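Local coordinates for protein putative DsbA oxidoreductase SCO1869 (Streptomyces coelicolor A3, PDB 3GL5) that is of unproven function but probably acts as a thiol-disulfide oxidoreductase of the DsbA/FrnE family, built on a thioredoxin-like domain, at residues L189-V195 and A207-A211; R22-A26 and A198-F204; V54-M60 and D94-G98; R105-L109 and E154-L159. The contacts are given in a common frame with arbitrary orientation. Where two conformers were deposited one is given. Numbering follows the deposited sequence.

Contacts 1 and 2 share helix 201-213 and touch each other, V195 CG1 lying 3.7 Å from F204 CE1: one sets the helix against the hairpin at the edge of this chain's sheet, which the second subunit extends, the other against helix 14-28. Both are largely buried and apolar, and both reach the second subunit. Contact 4 is also buried but joins two helices of the helical part, about 32 Å from contact 1 between centres, with an arginine bonded to a backbone carbonyl beside its leucine and valine packing. Contact 3, about 34 Å from contact 1 between centres, is the surface contact: a short two-stranded antiparallel sheet held by backbone hydrogen bonds, with R95 and H97 hydrogen-bonded to an acetate.

Contact 1: residues L189-V195 and A207-A211; sequences LDRAYGV and ALTQA
L189 ends one strand, D190 (phi/psi 62/30) and R191 (45/26) turn the chain with left-handed backbone angles, and Y193-V195 return as the next strand. The turn is closed by L189 N to Y193 O (2.8 Å), A192 N to L189 O (3.1 Å) and Y193 N to L189 O (3.2 Å); A192 and Y193 together oppose L189, a classic beta bulge. Helix residues 207-211 run almost antiparallel to strand 193-195 (173°), with the axes 9.8 Å apart, and the closest CA pair is L189 with A211 at 6.2 Å. L189 adopts chi1 m and chi2 near 87°, which brings CD2 to 3.7 Å from L208 CD2 and 4.0 Å from A207 CB, while its CB lies 3.8 Å from A211 CB. V195, chi1 t, sets CG2 3.8 Å from A207 CB. Y193 (chi1 -80°, chi2 -90°) extends beside the helix, CD2 4.1 Å from A211 CA; its OH is hydrogen-bonded to E214 and lies 3.0 Å from NE2 of Q210, whose chi1 and chi2 are both t. Y193-V195 also pair in parallel with a strand of the second subunit. Strands 186-189 and 193-196 under helix 201-213 form the C-terminal beta-beta-alpha unit of the thioredoxin fold.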
loop_
_atom_site.group_PDB
_atom_site.type_symbol
_atom_site.label_atom_id
_atom_site.label_comp_id
_atom_site.label_asym_id
_atom_site.label_seq_id
_atom_site.Cartn_x
_atom_site.Cartn_y
_atom_site.Cartn_z
ATOM N N LEU A 189 -7.554 1.101 12.417
ATOM C CA LEU A 189 -8.089 -0.187 12.002
ATOM C C LEU A 189 -9.213 0.119 11.068
ATOM O O LEU A 189 -10.232 0.681 11.486
ATOM C CB LEU A 189 -8.559 -1.013 13.207
ATOM C CG LEU A 189 -7.428 -1.442 14.138
ATOM C CD1 LEU A 189 -7.135 -0.372 15.193
ATOM C CD2 LEU A 189 -7.722 -2.757 14.803
ATOM N N ASP A 190 -9.008 -0.198 9.794
ATOM C CA ASP A 190 -10.054 -0.030 8.789
ATOM C C ASP A 190 -10.519 1.421 8.588
ATOM O O ASP A 190 -11.670 1.646 8.232
ATOM C CB ASP A 190 -11.278 -0.872 9.154
ATOM C CG ASP A 190 -12.150 -1.172 7.945
ATOM O OD1 ASP A 190 -11.589 -1.224 6.805
ATOM O OD2 ASP A 190 -13.372 -1.354 8.130
ATOM N N ARG A 191 -9.644 2.405 8.806
ATOM C CA ARG A 191 -10.085 3.810 8.822
ATOM C C ARG A 191 -11.396 4.069 9.629
ATOM O O ARG A 191 -12.095 5.042 9.352
ATOM C CB ARG A 191 -10.189 4.373 7.390
ATOM C CG ARG A 191 -8.840 4.606 6.672
ATOM C CD ARG A 191 -8.146 5.874 7.190
ATOM N NE ARG A 191 -6.735 5.923 6.813
ATOM C CZ ARG A 191 -6.261 6.536 5.728
ATOM N NH1 ARG A 191 -7.092 7.166 4.902
ATOM N NH2 ARG A 191 -4.953 6.518 5.454
ATOM N N ALA A 192 -11.714 3.227 10.631
ATOM C CA ALA A 192 -12.916 3.416 11.487
ATOM C C ALA A 192 -12.560 3.593 12.944
ATOM O O ALA A 192 -13.237 4.332 13.685
ATOM C CB ALA A 192 -13.897 2.237 11.353
ATOM N N TYR A 193 -11.517 2.889 13.374
ATOM C CA TYR A 193 -11.129 2.916 14.769
ATOM C C TYR A 193 -9.668 3.331 14.958
ATOM O O TYR A 193 -8.777 2.783 14.316
ATOM C CB TYR A 193 -11.367 1.536 15.371
ATOM C CG TYR A 193 -12.815 1.288 15.731
ATOM C CD1 TYR A 193 -13.292 1.616 16.999
ATOM C CD2 TYR A 193 -13.715 0.742 14.807
ATOM C CE1 TYR A 193 -14.624 1.391 17.357
ATOM C CE2 TYR A 193 -15.059 0.515 15.156
ATOM C CZ TYR A 193 -15.494 0.849 16.433
ATOM O OH TYR A 193 -16.802 0.652 16.811
ATOM N N GLY A 194 -9.427 4.288 15.850
ATOM C CA GLY A 194 -8.063 4.661 16.223
ATOM C C GLY A 194 -7.657 4.067 17.554
ATOM O O GLY A 194 -8.334 4.234 18.536
ATOM N N VAL A 195 -6.536 3.379 17.602
ATOM C CA VAL A 195 -6.009 2.927 18.875
ATOM C C VAL A 195 -4.644 3.548 19.160
ATOM O O VAL A 195 -3.734 3.506 18.330
ATOM C CB VAL A 195 -5.951 1.387 18.936
ATOM C CG1 VAL A 195 -5.231 0.933 20.196
ATOM C CG2 VAL A 195 -7.384 0.837 18.875
ATOM N N ALA A 207 -10.113 -4.528 19.597
ATOM C CA ALA A 207 -10.119 -3.528 18.523
ATOM C C ALA A 207 -10.214 -4.202 17.143
ATOM O O ALA A 207 -11.060 -3.834 16.342
ATOM C CB ALA A 207 -8.875 -2.625 18.591
ATOM N N LEU A 208 -9.370 -5.183 16.883
ATOM C CA LEU A 208 -9.484 -5.981 15.657
ATOM C C LEU A 208 -10.904 -6.530 15.461
ATOM O O LEU A 208 -11.479 -6.418 14.381
ATOM C CB LEU A 208 -8.465 -7.121 15.666
ATOM C CG LEU A 208 -7.010 -6.689 15.481
ATOM C CD1 LEU A 208 -5.943 -7.743 15.885
ATOM C CD2 LEU A 208 -6.804 -6.234 14.063
ATOM N N THR A 209 -11.489 -7.060 16.531
ATOM C CA THR A 209 -12.754 -7.793 16.429
ATOM C C THR A 209 -13.912 -6.884 16.169
ATOM O O THR A 209 -14.780 -7.184 15.358
ATOM C CB THR A 209 -13.013 -8.613 17.689
ATOM O OG1 THR A 209 -12.062 -9.677 17.713
ATOM C CG2 THR A 209 -14.428 -9.202 17.697
ATOM N N GLN A 210 -13.900 -5.759 16.864
ATOM C CA GLN A 210 -14.901 -4.730 16.716
ATOM C C GLN A 210 -14.814 -4.125 15.326
ATOM O O GLN A 210 -15.818 -3.992 14.638
ATOM C CB GLN A 210 -14.671 -3.654 17.778
ATOM C CG GLN A 210 -15.911 -2.911 18.171
ATOM C CD GLN A 210 -15.631 -1.888 19.240
ATOM O OE1 GLN A 210 -14.634 -1.983 19.956
ATOM N NE2 GLN A 210 -16.502 -0.900 19.351
ATOM N N ALA A 211 -13.596 -3.787 14.920
ATOM C CA ALA A 211 -13.325 -3.171 13.620
ATOM C C ALA A 211 -13.785 -4.118 12.533
ATOM O O ALA A 211 -14.557 -3.720 11.653
ATOM C CB ALA A 211 -11.847 -2.862 13.453
#

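Contact 2: residues R22-A26 and A198-F204; sequences RFEKA and AQPAEVF
Aromatic and apolar contacts join helical residues R22-A26 to the loop A198-P200 and the first turn of the helix from A201, with P200 at its N-cap position. F23 (chi1 t) presents its ring edge to the face of F204 (chi1 m, chi2 -48°), a T-shaped pair with centroids 5.8 Å apart and planes at 88°; F23 CB adds a CH-pi contact 4.3 Å from the F204 centroid. The small side chain of A26 permits close approach: its CB is 3.4 Å from F204 CB and 3.9 Å from A201 CB, with the A26 and A201 CA atoms 4.8 Å apart. These are two helices of the thioredoxin-like fold, helix 14-28 carrying the C13-C16 disulfide at its N-terminal end, and F23 also rests on V5 and I7 of strand 3-9. R22 stretches out (chi2 and chi3 t) to give a weak hydrogen bond from NH1 to A198 O at 2.9 Å; E86 forms a salt bridge with NE and Q82 accepts from NH2. R22 CD makes a close carbon-to-oxygen contact, 3.1 Å from Q199 O.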
loop_
_atom_site.group_PDB
_atom_site.type_symbol
_atom_site.label_atom_id
_atom_site.label_comp_id
_atom_site.label_asym_id
_atom_site.label_seq_id
_atom_site.Cartn_x
_atom_site.Cartn_y
_atom_site.Cartn_z
ATOM N N ARG A 22 3.194 -6.236 20.806
ATOM C CA ARG A 22 1.892 -6.492 21.434
ATOM C C ARG A 22 0.782 -6.655 20.386
ATOM O O ARG A 22 -0.053 -7.553 20.488
ATOM C CB ARG A 22 1.547 -5.409 22.466
ATOM C CG ARG A 22 1.981 -5.779 23.809
ATOM C CD ARG A 22 1.784 -4.688 24.826
ATOM N NE ARG A 22 2.672 -4.868 25.972
ATOM C CZ ARG A 22 2.790 -3.981 26.960
ATOM N NH1 ARG A 22 2.109 -2.852 26.930
ATOM N NH2 ARG A 22 3.614 -4.195 27.967
ATOM N N PHE A 23 0.803 -5.788 19.378
ATOM C CA PHE A 23 -0.138 -5.854 18.296
ATOM C C PHE A 23 0.005 -7.144 17.522
ATOM O O PHE A 23 -1.007 -7.747 17.121
ATOM C CB PHE A 23 0.038 -4.700 17.312
ATOM C CG PHE A 23 -0.800 -4.863 16.092
ATOM C CD1 PHE A 23 -2.168 -4.629 16.145
ATOM C CD2 PHE A 23 -0.241 -5.361 14.915
ATOM C CE1 PHE A 23 -2.959 -4.837 15.044
ATOM C CE2 PHE A 23 -1.029 -5.581 13.791
ATOM C CZ PHE A 23 -2.379 -5.299 13.842
ATOM N N GLU A 24 1.248 -7.535 17.251
ATOM C CA GLU A 24 1.482 -8.704 16.435
ATOM C C GLU A 24 1.004 -9.943 17.185
ATOM O O GLU A 24 0.355 -10.864 16.623
ATOM C CB GLU A 24 2.958 -8.808 16.090
ATOM C CG GLU A 24 3.371 -7.897 14.924
ATOM C CD GLU A 24 4.879 -7.719 14.801
ATOM O OE1 GLU A 24 5.658 -8.404 15.505
ATOM O OE2 GLU A 24 5.303 -6.855 14.011
ATOM N N LYS A 25 1.289 -9.948 18.481
ATOM C CA LYS A 25 0.814 -11.027 19.316
ATOM C C LYS A 25 -0.726 -11.100 19.238
ATOM O O LYS A 25 -1.273 -12.167 19.057
ATOM C CB LYS A 25 1.364 -10.888 20.740
ATOM C CG LYS A 25 0.594 -11.679 21.782
ATOM C CD LYS A 25 1.114 -11.439 23.204
ATOM C CE LYS A 25 1.889 -12.644 23.675
ATOM N NZ LYS A 25 1.727 -12.924 25.158
ATOM N N ALA A 26 -1.407 -9.959 19.316
ATOM C CA ALA A 26 -2.872 -9.921 19.231
ATOM C C ALA A 26 -3.355 -10.376 17.853
ATOM O O ALA A 26 -4.390 -11.069 17.718
ATOM C CB ALA A 26 -3.371 -8.517 19.509
ATOM N N ALA A 198 0.798 1.687 23.487
ATOM C CA ALA A 198 1.112 0.256 23.620
ATOM C C ALA A 198 0.113 -0.463 24.547
ATOM O O ALA A 198 0.411 -0.855 25.677
ATOM C CB ALA A 198 2.549 0.047 24.098
ATOM N N GLN A 199 -1.078 -0.653 24.020
ATOM C CA GLN A 199 -2.166 -1.319 24.703
ATOM C C GLN A 199 -1.874 -2.837 24.954
ATOM O O GLN A 199 -1.014 -3.438 24.266
ATOM C CB GLN A 199 -3.396 -1.135 23.821
ATOM C CG GLN A 199 -3.770 0.332 23.579
ATOM C CD GLN A 199 -4.820 0.843 24.580
ATOM O OE1 GLN A 199 -5.856 0.204 24.777
ATOM N NE2 GLN A 199 -4.552 1.996 25.210
ATOM N N PRO A 200 -2.570 -3.449 25.943
ATOM C CA PRO A 200 -2.565 -4.912 26.139
ATOM C C PRO A 200 -2.975 -5.629 24.864
ATOM O O PRO A 200 -3.827 -5.134 24.120
ATOM C CB PRO A 200 -3.656 -5.145 27.218
ATOM C CG PRO A 200 -3.781 -3.825 27.969
ATOM C CD PRO A 200 -3.245 -2.723 27.048
ATOM N N ALA A 201 -2.412 -6.792 24.594
ATOM C CA ALA A 201 -2.821 -7.494 23.384
ATOM C C ALA A 201 -4.334 -7.685 23.382
ATOM O O ALA A 201 -4.943 -7.771 22.300
ATOM C CB ALA A 201 -2.062 -8.839 23.206
ATOM N N GLU A 202 -4.911 -7.714 24.595
ATOM C CA GLU A 202 -6.368 -7.807 24.864
ATOM C C GLU A 202 -7.181 -6.735 24.200
ATOM O O GLU A 202 -8.189 -7.041 23.545
ATOM C CB GLU A 202 -6.713 -7.739 26.377
ATOM C CG GLU A 202 -6.156 -8.866 27.190
ATOM C CD GLU A 202 -5.917 -10.105 26.334
ATOM O OE1 GLU A 202 -6.834 -10.503 25.570
ATOM O OE2 GLU A 202 -4.799 -10.663 26.409
ATOM N N VAL A 203 -6.777 -5.488 24.420
ATOM C CA VAL A 203 -7.421 -4.369 23.775
ATOM C C VAL A 203 -7.247 -4.517 22.255
ATOM O O VAL A 203 -8.246 -4.475 21.521
ATOM C CB VAL A 203 -6.900 -3.025 24.298
ATOM C CG1 VAL A 203 -7.687 -1.899 23.693
ATOM C CG2 VAL A 203 -7.032 -2.979 25.826
ATOM N N PHE A 204 -6.010 -4.756 21.796
ATOM C CA PHE A 204 -5.766 -4.929 20.351
ATOM C C PHE A 204 -6.691 -5.992 19.739
ATOM O O PHE A 204 -7.337 -5.770 18.722
ATOM C CB PHE A 204 -4.316 -5.266 20.074
ATOM C CG PHE A 204 -3.405 -4.103 20.183
ATOM C CD1 PHE A 204 -3.719 -2.897 19.559
ATOM C CD2 PHE A 204 -2.242 -4.195 20.914
ATOM C CE1 PHE A 204 -2.863 -1.803 19.645
ATOM C CE2 PHE A 204 -1.379 -3.102 21.030
ATOM C CZ PHE A 204 -1.684 -1.913 20.381
#

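Contact 3: residues V54-M60 and D94-G98; sequences VQPVLTM and DRDHG. With ACT (acetate ion), chain C.
Residues 55-56 and 96-97 are short extended strands running antiparallel. Q55 and H97 form the hydrogen-bonded pair (CA-CA 5.4 Å), with Q55 N to H97 O at 3.0 Å and a weak return bond from H97 N to Q55 O at 2.8 Å. P56 and D96 follow as a non-hydrogen-bonded pair; then V57 N bonds R95 O at 2.8 Å just as the chain turns into helix 57-64, P56 taking its N-cap position. One water accepts from L58 N (3.0 Å) and donates to R95 O (2.8 Å). V57, chi1 t, places CG2 over the R95 guanidinium, 3.4 Å from NH1, and 3.9 Å from H97 CB. Selenomethionine M60 sets SE over the H97 ring, 3.8 Å from its centroid. H97 ND1 donates to acetate O and R95 NH2 to acetate OXT, each at 2.6 Å; R95 also pairs with E76. D96 OD2 bonds S133 near the sodium ion. R95 and H97 thus hold the acetate, which probably came from the crystallisation liquor, beside a minimal two-stranded antiparallel sheet at the surface.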
loop_
_atom_site.group_PDB
_atom_site.type_symbol
_atom_site.label_atom_id
_atom_site.label_comp_id
_atom_site.label_asym_id
_atom_site.label_seq_id
_atom_site.Cartn_x
_atom_site.Cartn_y
_atom_site.Cartn_z
ATOM N N VAL A 54 22.576 14.328 19.004
ATOM C CA VAL A 54 22.357 13.040 19.688
ATOM C C VAL A 54 22.635 13.223 21.174
ATOM O O VAL A 54 23.645 13.784 21.564
ATOM C CB VAL A 54 23.279 11.892 19.143
ATOM C CG1 VAL A 54 22.774 10.489 19.611
ATOM C CG2 VAL A 54 23.387 11.948 17.627
ATOM N N GLN A 55 21.729 12.733 22.000
ATOM C CA GLN A 55 21.760 12.977 23.438
ATOM C C GLN A 55 21.555 11.638 24.148
ATOM O O GLN A 55 20.848 10.780 23.621
ATOM C CB GLN A 55 20.572 13.870 23.768
ATOM C CG GLN A 55 20.898 15.038 24.666
ATOM C CD GLN A 55 19.652 15.788 25.066
ATOM O OE1 GLN A 55 18.529 15.405 24.713
ATOM N NE2 GLN A 55 19.840 16.882 25.795
ATOM N N PRO A 56 22.122 11.460 25.359
ATOM C CA PRO A 56 21.720 10.252 26.113
ATOM C C PRO A 56 20.266 10.349 26.546
ATOM O O PRO A 56 19.821 11.422 26.960
ATOM C CB PRO A 56 22.647 10.239 27.328
ATOM C CG PRO A 56 23.739 11.265 27.016
ATOM C CD PRO A 56 23.155 12.253 26.046
ATOM N N VAL A 57 19.520 9.253 26.422
ATOM C CA VAL A 57 18.099 9.242 26.786
ATOM C C VAL A 57 17.892 9.743 28.225
ATOM O O VAL A 57 16.981 10.523 28.514
ATOM C CB VAL A 57 17.449 7.817 26.610
ATOM C CG1 VAL A 57 16.087 7.747 27.306
ATOM C CG2 VAL A 57 17.296 7.473 25.157
ATOM N N LEU A 58 18.763 9.307 29.121
ATOM C CA LEU A 58 18.529 9.516 30.539
ATOM C C LEU A 58 18.741 11.016 30.906
ATOM O O LEU A 58 17.995 11.580 31.717
ATOM C CB LEU A 58 19.478 8.612 31.297
ATOM C CG LEU A 58 19.025 8.004 32.602
ATOM C CD1 LEU A 58 18.839 6.498 32.379
ATOM C CD2 LEU A 58 20.142 8.339 33.598
ATOM N N THR A 59 19.729 11.637 30.248
ATOM C CA THR A 59 19.972 13.083 30.259
ATOM C C THR A 59 18.761 13.853 29.760
ATOM O O THR A 59 18.360 14.852 30.368
ATOM C CB THR A 59 21.192 13.450 29.355
ATOM O OG1 THR A 59 22.316 12.669 29.749
ATOM C CG2 THR A 59 21.554 14.928 29.452
HETATM N N MSE A 60 18.196 13.395 28.642
HETATM C CA MSE A 60 16.999 14.001 28.051
HETATM C C MSE A 60 15.825 14.000 29.024
HETATM O O MSE A 60 15.127 15.001 29.161
HETATM C CB MSE A 60 16.598 13.279 26.756
HETATM C CG MSE A 60 15.133 13.488 26.352
HETATM SE SE MSE A 60 14.542 12.173 25.028
HETATM C CE MSE A 60 13.421 11.066 26.155
ATOM N N ASP A 94 22.243 3.616 29.097
ATOM C CA ASP A 94 23.114 4.255 28.111
ATOM C C ASP A 94 22.551 4.314 26.727
ATOM O O ASP A 94 23.324 4.360 25.784
ATOM C CB ASP A 94 24.483 3.571 28.021
ATOM C CG ASP A 94 25.205 3.524 29.347
ATOM O OD1 ASP A 94 25.099 4.483 30.162
ATOM O OD2 ASP A 94 25.880 2.498 29.576
ATOM N N ARG A 95 21.231 4.278 26.593
ATOM C CA ARG A 95 20.592 4.517 25.292
ATOM C C ARG A 95 20.734 5.984 24.905
ATOM O O ARG A 95 20.904 6.863 25.765
ATOM C CB ARG A 95 19.127 4.132 25.328
ATOM C CG ARG A 95 18.839 2.582 25.479
ATOM C CD ARG A 95 17.455 2.179 24.908
ATOM N NE ARG A 95 16.369 2.992 25.463
ATOM C CZ ARG A 95 15.877 4.089 24.884
ATOM N NH1 ARG A 95 16.372 4.527 23.720
ATOM N NH2 ARG A 95 14.888 4.759 25.489
ATOM N N ASP A 96 20.735 6.224 23.600
ATOM C CA ASP A 96 20.818 7.570 23.080
ATOM C C ASP A 96 19.569 7.854 22.262
ATOM O O ASP A 96 18.697 6.979 22.072
ATOM C CB ASP A 96 22.115 7.796 22.291
ATOM C CG ASP A 96 22.189 6.973 20.988
ATOM O OD1 ASP A 96 21.437 5.993 20.796
ATOM O OD2 ASP A 96 23.041 7.311 20.139
ATOM N N HIS A 97 19.468 9.088 21.792
ATOM C CA HIS A 97 18.274 9.558 21.166
ATOM C C HIS A 97 18.649 10.666 20.186
ATOM O O HIS A 97 19.439 11.537 20.524
ATOM C CB HIS A 97 17.357 10.092 22.265
ATOM C CG HIS A 97 16.194 10.867 21.755
ATOM N ND1 HIS A 97 14.899 10.389 21.812
ATOM C CD2 HIS A 97 16.116 12.099 21.199
ATOM C CE1 HIS A 97 14.075 11.291 21.296
ATOM N NE2 HIS A 97 14.792 12.329 20.905
ATOM N N GLY A 98 18.049 10.651 18.989
ATOM C CA GLY A 98 18.355 11.647 17.949
ATOM C C GLY A 98 17.282 11.775 16.879
ATOM O O GLY A 98 16.136 11.309 17.032
HETATM C C ACT C . 13.585 7.607 23.282
HETATM O O ACT C . 14.326 7.863 22.315
HETATM O OXT ACT C . 14.017 6.701 24.001
HETATM C CH3 ACT C . 12.296 8.353 23.538
HETATM O O HOH W 1 20.623 7.030 28.578
#

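Contact 4: residues R105-L109 and E154-L159; sequences RLLHL and EVRAVL
The guanidinium of R105 supplies both hydrogen bonds between these helical segments: NH1 to V158 O at 2.8 Å (156° at hydrogen) and, weakly, NH2 to the same oxygen at 3.2 Å. Chi1 m, chi2 t and chi3 m bring the group edge-on to that carbonyl; A164 O takes a further bond from NH1, and D102 forms a salt bridge with NH2. The helices keep their i to i-4 bonds, among them L109 N to R105 O and V158 N to E154 O, both at 3.0 Å. The axes cross at 141°, 10.1 Å apart, L106 lying nearest V158 (CA-CA 6.9 Å), so the pair is an oblique antiparallel packing in the helical part of this DsbA-like protein. L106 (m, t) inserts CD2 3.6 Å from V158 CG1 and 3.9 Å from V155 CG1, with CD1 3.9 Å from L159 CD1. L109 (t, p) has CD2 3.7 Å from both V155 CG2 and V158 CG2. E154 OE2, 4.0 Å from L109 CD1, is salt-bridged to R113.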
loop_
_atom_site.group_PDB
_atom_site.type_symbol
_atom_site.label_atom_id
_atom_site.label_comp_id
_atom_site.label_asym_id
_atom_site.label_seq_id
_atom_site.Cartn_x
_atom_site.Cartn_y
_atom_site.Cartn_z
ATOM N N ARG A 105 13.158 7.933 5.740
ATOM C CA ARG A 105 13.345 7.933 4.276
ATOM C C ARG A 105 13.795 6.558 3.794
ATOM O O ARG A 105 13.246 6.022 2.806
ATOM C CB ARG A 105 14.333 9.020 3.836
ATOM C CG ARG A 105 13.813 10.430 4.169
ATOM C CD ARG A 105 14.558 11.522 3.429
ATOM N NE ARG A 105 16.001 11.549 3.745
ATOM C CZ ARG A 105 16.977 11.164 2.912
ATOM N NH1 ARG A 105 16.715 10.687 1.691
ATOM N NH2 ARG A 105 18.228 11.263 3.294
ATOM N N LEU A 106 14.724 5.960 4.540
ATOM C CA LEU A 106 15.186 4.599 4.248
ATOM C C LEU A 106 14.122 3.549 4.480
ATOM O O LEU A 106 14.113 2.541 3.771
ATOM C CB LEU A 106 16.446 4.235 5.031
ATOM C CG LEU A 106 17.762 4.872 4.583
ATOM C CD1 LEU A 106 18.815 4.369 5.578
ATOM C CD2 LEU A 106 18.168 4.524 3.128
ATOM N N LEU A 107 13.217 3.765 5.459
ATOM C CA LEU A 107 12.091 2.850 5.617
ATOM C C LEU A 107 11.196 2.856 4.362
ATOM O O LEU A 107 10.606 1.836 4.020
ATOM C CB LEU A 107 11.275 3.136 6.878
ATOM C CG LEU A 107 11.998 2.740 8.182
ATOM C CD1 LEU A 107 11.363 3.426 9.407
ATOM C CD2 LEU A 107 11.969 1.204 8.392
ATOM N N HIS A 108 11.071 4.013 3.728
ATOM C CA HIS A 108 10.310 4.123 2.496
ATOM C C HIS A 108 11.024 3.475 1.314
ATOM O O HIS A 108 10.391 2.801 0.546
ATOM C CB HIS A 108 9.886 5.577 2.218
ATOM C CG HIS A 108 8.680 5.980 3.004
ATOM N ND1 HIS A 108 7.404 5.940 2.489
ATOM C CD2 HIS A 108 8.548 6.340 4.305
ATOM C CE1 HIS A 108 6.539 6.303 3.421
ATOM N NE2 HIS A 108 7.211 6.556 4.533
ATOM N N LEU A 109 12.326 3.638 1.183
ATOM C CA LEU A 109 13.107 2.734 0.300
ATOM C C LEU A 109 12.746 1.253 0.502
ATOM O O LEU A 109 12.293 0.568 -0.438
ATOM C CB LEU A 109 14.613 2.951 0.464
ATOM C CG LEU A 109 15.541 1.964 -0.275
ATOM C CD1 LEU A 109 15.181 1.825 -1.782
ATOM C CD2 LEU A 109 16.975 2.411 -0.124
ATOM N N GLU A 154 22.725 1.779 -3.277
ATOM C CA GLU A 154 21.399 2.335 -3.371
ATOM C C GLU A 154 20.960 2.997 -2.074
ATOM O O GLU A 154 20.428 4.120 -2.074
ATOM C CB GLU A 154 20.529 1.124 -3.646
ATOM C CG GLU A 154 19.059 1.215 -3.505
ATOM C CD GLU A 154 18.413 0.306 -4.524
ATOM O OE1 GLU A 154 18.878 0.312 -5.680
ATOM O OE2 GLU A 154 17.467 -0.430 -4.183
ATOM N N VAL A 155 21.187 2.304 -0.961
ATOM C CA VAL A 155 20.804 2.809 0.336
ATOM C C VAL A 155 21.580 4.084 0.567
ATOM O O VAL A 155 21.055 5.058 1.070
ATOM C CB VAL A 155 21.065 1.734 1.411
ATOM C CG1 VAL A 155 21.337 2.346 2.773
ATOM C CG2 VAL A 155 19.879 0.787 1.459
ATOM N N ARG A 156 22.827 4.066 0.118
ATOM C CA ARG A 156 23.740 5.194 0.175
ATOM C C ARG A 156 23.298 6.367 -0.676
ATOM O O ARG A 156 23.432 7.529 -0.245
ATOM C CB ARG A 156 25.143 4.766 -0.279
ATOM C CG ARG A 156 25.948 4.121 0.812
ATOM C CD ARG A 156 27.425 4.282 0.541
ATOM N NE ARG A 156 28.198 3.614 1.583
ATOM C CZ ARG A 156 28.439 2.307 1.607
ATOM N NH1 ARG A 156 27.968 1.516 0.649
ATOM N NH2 ARG A 156 29.152 1.780 2.594
ATOM N N ALA A 157 22.784 6.073 -1.873
ATOM C CA ALA A 157 22.212 7.112 -2.736
ATOM C C ALA A 157 21.029 7.795 -2.041
ATOM O O ALA A 157 20.922 9.007 -2.071
ATOM C CB ALA A 157 21.786 6.533 -4.083
ATOM N N VAL A 158 20.151 7.019 -1.413
ATOM C CA VAL A 158 19.026 7.612 -0.655
ATOM C C VAL A 158 19.545 8.536 0.481
ATOM O O VAL A 158 19.076 9.650 0.660
ATOM C CB VAL A 158 18.037 6.523 -0.161
ATOM C CG1 VAL A 158 17.027 7.099 0.833
ATOM C CG2 VAL A 158 17.296 5.930 -1.347
ATOM N N LEU A 159 20.569 8.078 1.187
ATOM C CA LEU A 159 21.146 8.836 2.277
ATOM C C LEU A 159 21.869 10.070 1.788
ATOM O O LEU A 159 21.863 11.094 2.479
ATOM C CB LEU A 159 22.087 7.960 3.089
ATOM C CG LEU A 159 21.327 7.019 4.009
ATOM C CD1 LEU A 159 22.230 5.900 4.530
ATOM C CD2 LEU A 159 20.699 7.801 5.154
#